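Local coordinates for protein fructose-bisphosphate aldolase (Slackia heliotrinireducens, PDB 4MOZ) that is an aldolase of the DeoC/LacD family, built as a closed parallel TIM barrel and present in an assembly of five protein chains, at residues 47-52 with 105-110; 115-120 with 178-183; 250-255 with 286-291. All blocks are in the same frame, centred on the assembly; numbering follows the deposited sequence.

Contact 1: residues 47-52 with 105-110; sequences EHLNGD and SKTNLV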
loop_
_atom_site.group_PDB
_atom_site.type_symbol
_atom_site.label_atom_id
_atom_site.label_comp_id
_atom_site.label_asym_id
_atom_site.label_seq_id
_atom_site.Cartn_x
_atom_site.Cartn_y
_atom_site.Cartn_z
ATOM N N GLU C 47 -21.830 2.602 -12.187
ATOM C CA GLU C 47 -21.160 3.147 -13.376
ATOM C C GLU C 47 -21.738 4.474 -13.882
ATOM O O GLU C 47 -20.992 5.422 -14.131
ATOM C CB GLU C 47 -21.125 2.116 -14.511
ATOM C CG GLU C 47 -20.339 0.850 -14.195
ATOM C CD GLU C 47 -18.869 1.107 -13.917
ATOM O OE1 GLU C 47 -18.250 1.919 -14.642
ATOM O OE2 GLU C 47 -18.329 0.485 -12.975
ATOM N N HIS C 48 -23.057 4.537 -14.041
ATOM C CA HIS C 48 -23.699 5.744 -14.558
ATOM C C HIS C 48 -24.645 6.341 -13.557
ATOM O O HIS C 48 -25.483 7.177 -13.903
ATOM C CB HIS C 48 -24.415 5.451 -15.876
ATOM C CG HIS C 48 -23.511 4.893 -16.946
ATOM N ND1 HIS C 48 -23.807 3.777 -17.633
ATOM C CD2 HIS C 48 -22.273 5.326 -17.416
ATOM C CE1 HIS C 48 -22.819 3.513 -18.506
ATOM N NE2 HIS C 48 -21.880 4.461 -18.373
ATOM N N LEU C 49 -24.504 5.919 -12.302
ATOM C CA LEU C 49 -25.383 6.350 -11.215
ATOM C C LEU C 49 -26.843 6.008 -11.518
ATOM O O LEU C 49 -27.143 4.862 -11.854
ATOM C CB LEU C 49 -25.174 7.836 -10.877
ATOM C CG LEU C 49 -23.819 8.187 -10.247
ATOM C CD1 LEU C 49 -23.711 9.679 -9.977
ATOM C CD2 LEU C 49 -23.569 7.395 -8.967
ATOM N N ASN C 50 -27.743 6.980 -11.408
ATOM C CA ASN C 50 -29.151 6.724 -11.689
ATOM C C ASN C 50 -29.537 7.103 -13.121
ATOM O O ASN C 50 -30.711 7.058 -13.490
ATOM C CB ASN C 50 -30.049 7.439 -10.668
ATOM C CG ASN C 50 -31.360 6.707 -10.426
ATOM O OD1 ASN C 50 -31.398 5.475 -10.386
ATOM N ND2 ASN C 50 -32.447 7.464 -10.261
ATOM N N GLY C 51 -28.535 7.462 -13.924
ATOM C CA GLY C 51 -28.737 7.876 -15.316
ATOM C C GLY C 51 -29.394 6.849 -16.230
ATOM O O GLY C 51 -30.159 7.210 -17.122
ATOM N N ASP C 52 -29.097 5.570 -16.013
ATOM C CA ASP C 52 -29.679 4.509 -16.832
ATOM C C ASP C 52 -30.998 3.955 -16.290
ATOM O O ASP C 52 -31.600 3.079 -16.916
ATOM C CB ASP C 52 -28.683 3.356 -17.011
ATOM C CG ASP C 52 -27.407 3.785 -17.709
ATOM O OD1 ASP C 52 -27.440 4.742 -18.515
ATOM O OD2 ASP C 52 -26.363 3.150 -17.448
ATOM N N SER C 105 -16.025 -1.394 -9.506
ATOM C CA SER C 105 -16.953 -0.393 -10.023
ATOM C C SER C 105 -16.438 1.008 -9.719
ATOM O O SER C 105 -15.688 1.203 -8.768
ATOM C CB SER C 105 -18.346 -0.562 -9.406
ATOM O OG SER C 105 -19.014 -1.696 -9.938
ATOM N N LYS C 106 -16.858 1.976 -10.530
ATOM C CA LYS C 106 -16.588 3.392 -10.287
ATOM C C LYS C 106 -17.787 4.198 -10.770
ATOM O O LYS C 106 -18.627 3.669 -11.501
ATOM C CB LYS C 106 -15.311 3.838 -11.009
ATOM C CG LYS C 106 -15.408 3.853 -12.527
ATOM C CD LYS C 106 -14.319 4.725 -13.136
ATOM C CE LYS C 106 -14.549 4.953 -14.621
ATOM N NZ LYS C 106 -15.624 5.951 -14.883
ATOM N N THR C 107 -17.877 5.462 -10.364
ATOM C CA THR C 107 -18.910 6.354 -10.906
ATOM C C THR C 107 -18.370 7.091 -12.134
ATOM O O THR C 107 -17.165 7.068 -12.395
ATOM C CB THR C 107 -19.439 7.370 -9.866
ATOM O OG1 THR C 107 -18.482 8.424 -9.676
ATOM C CG2 THR C 107 -19.748 6.684 -8.533
ATOM N N ASN C 108 -19.269 7.726 -12.883
ATOM C CA ASN C 108 -18.894 8.513 -14.056
ATOM C C ASN C 108 -18.809 10.013 -13.763
ATOM O O ASN C 108 -18.876 10.833 -14.680
ATOM C CB ASN C 108 -19.866 8.250 -15.220
ATOM C CG ASN C 108 -21.301 8.654 -14.902
ATOM O OD1 ASN C 108 -21.692 8.770 -13.738
ATOM N ND2 ASN C 108 -22.100 8.855 -15.944
ATOM N N LEU C 109 -18.668 10.368 -12.487
ATOM C CA LEU C 109 -18.613 11.778 -12.083
ATOM C C LEU C 109 -17.308 12.453 -12.493
ATOM O O LEU C 109 -17.311 13.606 -12.925
ATOM C CB LEU C 109 -18.858 11.931 -10.579
ATOM C CG LEU C 109 -20.293 11.674 -10.100
ATOM C CD1 LEU C 109 -20.327 11.403 -8.604
ATOM C CD2 LEU C 109 -21.218 12.829 -10.459
ATOM N N VAL C 110 -16.198 11.733 -12.358
ATOM C CA VAL C 110 -14.907 12.254 -12.773
ATOM C C VAL C 110 -14.722 11.878 -14.235
ATOM O O VAL C 110 -14.623 10.697 -14.567
ATOM C CB VAL C 110 -13.745 11.692 -11.910
ATOM C CG1 VAL C 110 -12.395 12.196 -12.415
ATOM C CG2 VAL C 110 -13.929 12.060 -10.445
HETATM O O HOH W 1 -18.359 4.751 -14.819
HETATM O O HOH W 2 -25.007 9.431 -15.430
#

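Contact 2: residues 115-120 with 178-183; sequences DDPYSP and YPRGKA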
loop_
_atom_site.group_PDB
_atom_site.type_symbol
_atom_site.label_atom_id
_atom_site.label_comp_id
_atom_site.label_asym_id
_atom_site.label_seq_id
_atom_site.Cartn_x
_atom_site.Cartn_y
_atom_site.Cartn_z
ATOM N N ASP C 115 -9.322 13.461 -15.003
ATOM C CA ASP C 115 -8.388 12.427 -14.549
ATOM C C ASP C 115 -8.717 11.103 -15.235
ATOM O O ASP C 115 -9.887 10.775 -15.432
ATOM C CB ASP C 115 -8.465 12.267 -13.022
ATOM C CG ASP C 115 -7.216 11.608 -12.415
ATOM O OD1 ASP C 115 -6.131 11.607 -13.044
ATOM O OD2 ASP C 115 -7.322 11.095 -11.278
ATOM N N ASP C 116 -7.679 10.357 -15.608
ATOM C CA ASP C 116 -7.837 9.023 -16.185
ATOM C C ASP C 116 -8.644 8.113 -15.250
ATOM O O ASP C 116 -8.577 8.269 -14.033
ATOM C CB ASP C 116 -6.464 8.406 -16.472
ATOM C CG ASP C 116 -5.888 8.837 -17.811
ATOM O OD1 ASP C 116 -6.526 9.624 -18.544
ATOM O OD2 ASP C 116 -4.779 8.380 -18.141
ATOM N N PRO C 117 -9.404 7.160 -15.815
ATOM C CA PRO C 117 -10.285 6.338 -14.982
ATOM C C PRO C 117 -9.565 5.254 -14.179
ATOM O O PRO C 117 -8.546 4.708 -14.624
ATOM C CB PRO C 117 -11.224 5.688 -16.003
ATOM C CG PRO C 117 -10.404 5.592 -17.247
ATOM C CD PRO C 117 -9.498 6.798 -17.244
ATOM N N TYR C 118 -10.108 4.972 -12.998
ATOM C CA TYR C 118 -9.705 3.830 -12.197
ATOM C C TYR C 118 -10.938 3.224 -11.519
ATOM O O TYR C 118 -11.696 3.923 -10.842
ATOM C CB TYR C 118 -8.642 4.226 -11.162
ATOM C CG TYR C 118 -8.356 3.151 -10.126
ATOM C CD1 TYR C 118 -8.147 1.823 -10.506
ATOM C CD2 TYR C 118 -8.278 3.464 -8.769
ATOM C CE1 TYR C 118 -7.894 0.839 -9.565
ATOM C CE2 TYR C 118 -8.016 2.481 -7.817
ATOM C CZ TYR C 118 -7.829 1.170 -8.222
ATOM O OH TYR C 118 -7.569 0.180 -7.298
ATOM N N SER C 119 -11.137 1.926 -11.725
ATOM C CA SER C 119 -12.211 1.184 -11.062
ATOM C C SER C 119 -11.603 0.151 -10.105
ATOM O O SER C 119 -10.989 -0.821 -10.551
ATOM C CB SER C 119 -13.133 0.536 -12.099
ATOM O OG SER C 119 -14.109 -0.284 -11.487
ATOM N N PRO C 120 -11.757 0.371 -8.785
ATOM C CA PRO C 120 -11.086 -0.440 -7.772
ATOM C C PRO C 120 -11.846 -1.710 -7.401
ATOM O O PRO C 120 -13.078 -1.699 -7.343
ATOM C CB PRO C 120 -11.068 0.491 -6.564
ATOM C CG PRO C 120 -12.346 1.250 -6.687
ATOM C CD PRO C 120 -12.549 1.457 -8.168
ATOM N N TYR C 178 -12.036 -1.914 -21.631
ATOM C CA TYR C 178 -12.317 -0.689 -22.359
ATOM C C TYR C 178 -11.116 0.238 -22.292
ATOM O O TYR C 178 -10.974 0.993 -21.331
ATOM C CB TYR C 178 -13.519 0.030 -21.750
ATOM C CG TYR C 178 -14.813 -0.746 -21.746
ATOM C CD1 TYR C 178 -15.292 -1.362 -22.904
ATOM C CD2 TYR C 178 -15.582 -0.827 -20.590
ATOM C CE1 TYR C 178 -16.489 -2.055 -22.900
ATOM C CE2 TYR C 178 -16.780 -1.517 -20.578
ATOM C CZ TYR C 178 -17.227 -2.124 -21.732
ATOM O OH TYR C 178 -18.420 -2.802 -21.712
ATOM N N PRO C 179 -10.231 0.181 -23.301
ATOM C CA PRO C 179 -9.127 1.133 -23.307
ATOM C C PRO C 179 -9.655 2.563 -23.237
ATOM O O PRO C 179 -10.396 3.009 -24.113
ATOM C CB PRO C 179 -8.427 0.845 -24.634
ATOM C CG PRO C 179 -8.683 -0.610 -24.859
ATOM C CD PRO C 179 -10.088 -0.833 -24.364
ATOM N N ARG C 180 -9.300 3.255 -22.164
ATOM C CA ARG C 180 -9.820 4.584 -21.903
ATOM C C ARG C 180 -8.782 5.429 -21.190
ATOM O O ARG C 180 -8.099 4.965 -20.275
ATOM C CB ARG C 180 -11.101 4.514 -21.068
ATOM C CG ARG C 180 -11.843 5.842 -20.963
ATOM C CD ARG C 180 -13.214 5.671 -20.321
ATOM N NE ARG C 180 -14.065 4.773 -21.100
ATOM C CZ ARG C 180 -15.115 4.111 -20.619
ATOM N NH1 ARG C 180 -15.469 4.239 -19.343
ATOM N NH2 ARG C 180 -15.813 3.316 -21.422
ATOM N N GLY C 181 -8.679 6.679 -21.616
ATOM C CA GLY C 181 -7.742 7.606 -21.023
ATOM C C GLY C 181 -7.256 8.635 -22.017
ATOM O O GLY C 181 -7.465 8.505 -23.223
ATOM N N LYS C 182 -6.642 9.675 -21.465
ATOM C CA LYS C 182 -5.841 10.674 -22.160
ATOM C C LYS C 182 -5.078 10.088 -23.361
ATOM O O LYS C 182 -5.127 10.634 -24.465
ATOM C CB LYS C 182 -4.837 11.162 -21.122
ATOM C CG LYS C 182 -4.281 12.556 -21.218
ATOM C CD LYS C 182 -3.173 12.596 -20.182
ATOM C CE LYS C 182 -2.918 13.982 -19.648
ATOM N NZ LYS C 182 -2.230 13.882 -18.334
ATOM N N ALA C 183 -4.390 8.969 -23.131
ATOM C CA ALA C 183 -3.562 8.309 -24.148
ATOM C C ALA C 183 -4.376 7.651 -25.255
ATOM O O ALA C 183 -3.863 7.419 -26.350
ATOM C CB ALA C 183 -2.651 7.275 -23.501
HETATM O O HOH W 3 -3.931 8.066 -20.656
#

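Contact 3: residues 250-255 with 286-291; sequences VFLQQL and KAISAI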
loop_
_atom_site.group_PDB
_atom_site.type_symbol
_atom_site.label_atom_id
_atom_site.label_comp_id
_atom_site.label_asym_id
_atom_site.label_seq_id
_atom_site.Cartn_x
_atom_site.Cartn_y
_atom_site.Cartn_z
ATOM N N VAL C 250 -32.485 -3.944 -35.864
ATOM C CA VAL C 250 -31.095 -3.559 -36.119
ATOM C C VAL C 250 -30.182 -4.104 -35.019
ATOM O O VAL C 250 -29.106 -4.644 -35.298
ATOM C CB VAL C 250 -30.939 -2.025 -36.233
ATOM C CG1 VAL C 250 -29.481 -1.637 -36.447
ATOM C CG2 VAL C 250 -31.804 -1.488 -37.368
ATOM N N PHE C 251 -30.637 -3.969 -33.774
ATOM C CA PHE C 251 -29.928 -4.496 -32.616
ATOM C C PHE C 251 -29.685 -6.005 -32.728
ATOM O O PHE C 251 -28.564 -6.478 -32.510
ATOM C CB PHE C 251 -30.693 -4.164 -31.326
ATOM C CG PHE C 251 -30.104 -4.792 -30.092
ATOM C CD1 PHE C 251 -28.995 -4.226 -29.464
ATOM C CD2 PHE C 251 -30.651 -5.955 -29.560
ATOM C CE1 PHE C 251 -28.446 -4.808 -28.331
ATOM C CE2 PHE C 251 -30.108 -6.542 -28.427
ATOM C CZ PHE C 251 -29.004 -5.968 -27.813
ATOM N N LEU C 252 -30.735 -6.752 -33.069
ATOM C CA LEU C 252 -30.644 -8.209 -33.142
ATOM C C LEU C 252 -29.793 -8.652 -34.328
ATOM O O LEU C 252 -29.169 -9.710 -34.282
ATOM C CB LEU C 252 -32.039 -8.850 -33.180
ATOM C CG LEU C 252 -32.910 -8.704 -31.920
ATOM C CD1 LEU C 252 -34.379 -8.935 -32.245
ATOM C CD2 LEU C 252 -32.460 -9.630 -30.796
ATOM N N GLN C 253 -29.768 -7.823 -35.372
ATOM C CA GLN C 253 -28.920 -8.042 -36.547
ATOM C C GLN C 253 -27.446 -7.814 -36.224
ATOM O O GLN C 253 -26.584 -8.539 -36.712
ATOM C CB GLN C 253 -29.362 -7.149 -37.718
ATOM C CG GLN C 253 -28.622 -7.389 -39.034
ATOM C CD GLN C 253 -28.939 -8.740 -39.666
ATOM O OE1 GLN C 253 -30.095 -9.051 -39.952
ATOM N NE2 GLN C 253 -27.906 -9.543 -39.899
ATOM N N GLN C 254 -27.160 -6.801 -35.409
ATOM C CA GLN C 254 -25.795 -6.555 -34.948
ATOM C C GLN C 254 -25.258 -7.758 -34.179
ATOM O O GLN C 254 -24.159 -8.230 -34.455
ATOM C CB GLN C 254 -25.730 -5.312 -34.071
ATOM C CG GLN C 254 -25.824 -3.999 -34.830
ATOM C CD GLN C 254 -25.715 -2.793 -33.914
ATOM O OE1 GLN C 254 -25.227 -2.898 -32.786
ATOM N NE2 GLN C 254 -26.167 -1.638 -34.395
ATOM N N LEU C 255 -26.049 -8.258 -33.231
ATOM C CA LEU C 255 -25.658 -9.403 -32.411
ATOM C C LEU C 255 -25.419 -10.653 -33.248
ATOM O O LEU C 255 -24.495 -11.423 -32.978
ATOM C CB LEU C 255 -26.715 -9.692 -31.337
ATOM C CG LEU C 255 -27.011 -8.637 -30.268
ATOM C CD1 LEU C 255 -27.860 -9.258 -29.168
ATOM C CD2 LEU C 255 -25.740 -8.037 -29.677
ATOM N N LYS C 286 -35.313 -12.937 -24.262
ATOM C CA LYS C 286 -35.690 -14.159 -24.960
ATOM C C LYS C 286 -35.238 -14.105 -26.413
ATOM O O LYS C 286 -34.719 -15.092 -26.934
ATOM C CB LYS C 286 -37.198 -14.414 -24.845
ATOM C CG LYS C 286 -37.629 -14.861 -23.456
ATOM C CD LYS C 286 -39.129 -15.088 -23.357
ATOM C CE LYS C 286 -39.493 -15.650 -21.990
ATOM N NZ LYS C 286 -40.949 -15.935 -21.860
ATOM N N ALA C 287 -35.407 -12.942 -27.042
ATOM C CA ALA C 287 -34.941 -12.703 -28.411
ATOM C C ALA C 287 -33.419 -12.829 -28.521
ATOM O O ALA C 287 -32.910 -13.518 -29.415
ATOM C CB ALA C 287 -35.401 -11.339 -28.903
ATOM N N ILE C 288 -32.706 -12.172 -27.607
ATOM C CA ILE C 288 -31.243 -12.238 -27.559
ATOM C C ILE C 288 -30.768 -13.675 -27.332
ATOM O O ILE C 288 -29.914 -14.172 -28.068
ATOM C CB ILE C 288 -30.668 -11.298 -26.479
ATOM C CG1 ILE C 288 -30.979 -9.836 -26.820
ATOM C CG2 ILE C 288 -29.164 -11.496 -26.337
ATOM C CD1 ILE C 288 -30.763 -8.875 -25.668
ATOM N N SER C 289 -31.337 -14.339 -26.326
ATOM C CA SER C 289 -30.986 -15.720 -25.993
ATOM C C SER C 289 -31.311 -16.708 -27.116
ATOM O O SER C 289 -30.644 -17.735 -27.250
ATOM C CB SER C 289 -31.683 -16.160 -24.704
ATOM O OG SER C 289 -31.030 -15.634 -23.560
ATOM N N ALA C 290 -32.334 -16.401 -27.912
ATOM C CA ALA C 290 -32.709 -17.262 -29.030
ATOM C C ALA C 290 -31.633 -17.248 -30.110
ATOM O O ALA C 290 -31.269 -18.301 -30.633
ATOM C CB ALA C 290 -34.063 -16.867 -29.599
ATOM N N ILE C 291 -31.118 -16.059 -30.426
ATOM C CA ILE C 291 -29.977 -15.933 -31.335
ATOM C C ILE C 291 -28.733 -16.587 -30.732
ATOM O O ILE C 291 -28.106 -17.435 -31.363
ATOM C CB ILE C 291 -29.671 -14.461 -31.686
ATOM C CG1 ILE C 291 -30.798 -13.877 -32.544
ATOM C CG2 ILE C 291 -28.331 -14.343 -32.406
ATOM C CD1 ILE C 291 -30.712 -12.379 -32.752
#

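Contact 1: residues 47-52 with 105-110
Glu47 takes the backbone N-H of Lys106 from above its own carboxylate plane. Lys106 N lies 3.2 Å from Glu47 OE2 and 45° out of that plane, yet the bond is fairly straight at the hydrogen, 161°. Although CB of Glu47 points away from 105-110, the chain folds at chi2 (-62°) and brings CD back against the backbone of Lys106. Close by, the backbones themselves approach through a CA-H...O contact, with Glu47 CA 3.2 Å from Lys106 O. The two charged ends do not meet directly: Glu47 OE1 and Lys106 NZ are 4.8 Å apart, and a water spans them, donating to Glu47 OE1 and Glu47 O and accepting from Lys106 NZ. That ammonium also donates to Thr107 O.

Next along the chain, the side chains of His48 and Asn108 cross at about a right angle, with Asn108 ND2 at the edge of the imidazole, 3.8 Å from His48 CD2. A second water accepts from Asn108 ND2 and donates to His48 O, bridging the two segments. The imidazole is held from its own segment, where His48 ND1 donates to Asp52 OD2 at 2.6 Å; Asp52 OD1 in turn forms a salt bridge with Arg271. Leu49, at the second position of the type II' turn from His48 to Gly51, makes the apolar part of the contact: its CD2 meets Thr107 CG2 at 3.9 Å, while its CD1 lies 4.0 Å from Leu109 CG.

A second subunit adjoins the contact: Thr107 OG1 is hydrogen-bonded to Glu152 of that subunit, and Leu49 packs on its Gly196. Within the chain, the contact joins the end of helix 44-47, and the loop leading on toward helix 66-74, to the loop that follows barrel strand 99-102.

Contact 2: residues 115-120 with 178-183
Asp116 and Lys182 set their side chains at about a right angle. The aspartate carboxylate meets the backbone of Lys182: Lys182 N donates to Asp116 OD1 at 2.9 Å, on the syn side and 26° out of the carboxylate plane, with 164° at the hydrogen. Lys182 NZ stays 6.1 Å from Asp116 OD1 and has a long, weak ion pair with Glu150. Asp116 OD1 also rests 3.4 Å from Gly181 CA. The other oxygen is occupied too: Asp116 OD2 accepts from Glu150 N and from a water that in turn takes the N-H of Ala183, a second link between the segments.

Pro117 and Arg180 cross obliquely. The pyrrolidine CG touches the aliphatic root of the arginine, with Pro117 CG 4.0 Å from Arg180 CG, which chi1 (-170°) sets anti to the backbone N. The guanidinium end turns elsewhere, Arg180 NE forming a salt bridge with Glu188.

Both segments are loops, one following barrel strand 99-102 and the other strand 172-177. The end of the intervening strand 138-145 and the chain just beyond it tie in through Leu145 and Leu147, backbone-bonded to Tyr178 and Arg180, and helix 191-204 backs Pro179.

Contact 3: residues 250-255 with 286-291
Phe251 turns the edge of its ring to Ile288, whose side chain crosses it at about a right angle. Phe251 CE2 lies 3.7 Å from Ile288 CD1, and Ile288 CG1 sits in the plane of the ring at the same edge. Chi1 of Phe251 (174°) sets CG anti to the backbone N, and Leu255 CG, one turn further along the same helix, lies over one face of the ring, toward the rim.

Leu255 then adds a second grip on the isoleucine: its CD1 meets Ile288 CG2 at 3.8 Å, so that Ile288 is touched by residues from successive turns. CB of Leu252 points toward the partner helix. Its CD2 fits between Ala287 and Ile291, 3.9 Å from Ala287 CB and 3.8 Å from Ile291 CD1. The same Ile291 CD1 reaches the backbone as well, 3.4 Å from Leu252 O. Every contact between side chains is apolar, and all six participating residues are buried.

The segment axes approach to 10.4 Å and cross at -27°, running in the same general direction, as expected of neighbouring outer helices in a beta/alpha barrel. Helix 248-260 follows strand 237-240, and helix 278-294 comes after strand 266-269 and the short helix 271-274. Phe251, Leu255 and Ile288 all rest on strand 266-269, while helix 298-305 covers Ala287 and Ile291.

Contact 3 has all six touching residues buried, is apolar between side chains, joins outer barrel helices and is touched by no other chain. Contact 2 is mostly buried, with Lys182 exposed, and contact 1 only partly buried. Both rely on carboxylates, backbone N-H groups and waters, and lie on the same side of the chain's centre. Three of their segments follow barrel strands, while 47-52 leaves helix 44-47. They share the loop between strand 99-102 and helix 125-132, meeting where Lys106 CE lies 3.7 Å from Pro117 CB. Both border the second subunit, and contact 2 a third. Contact 3 lies about 27 Å from contact 1 and about 30 Å from contact 2, centre to centre.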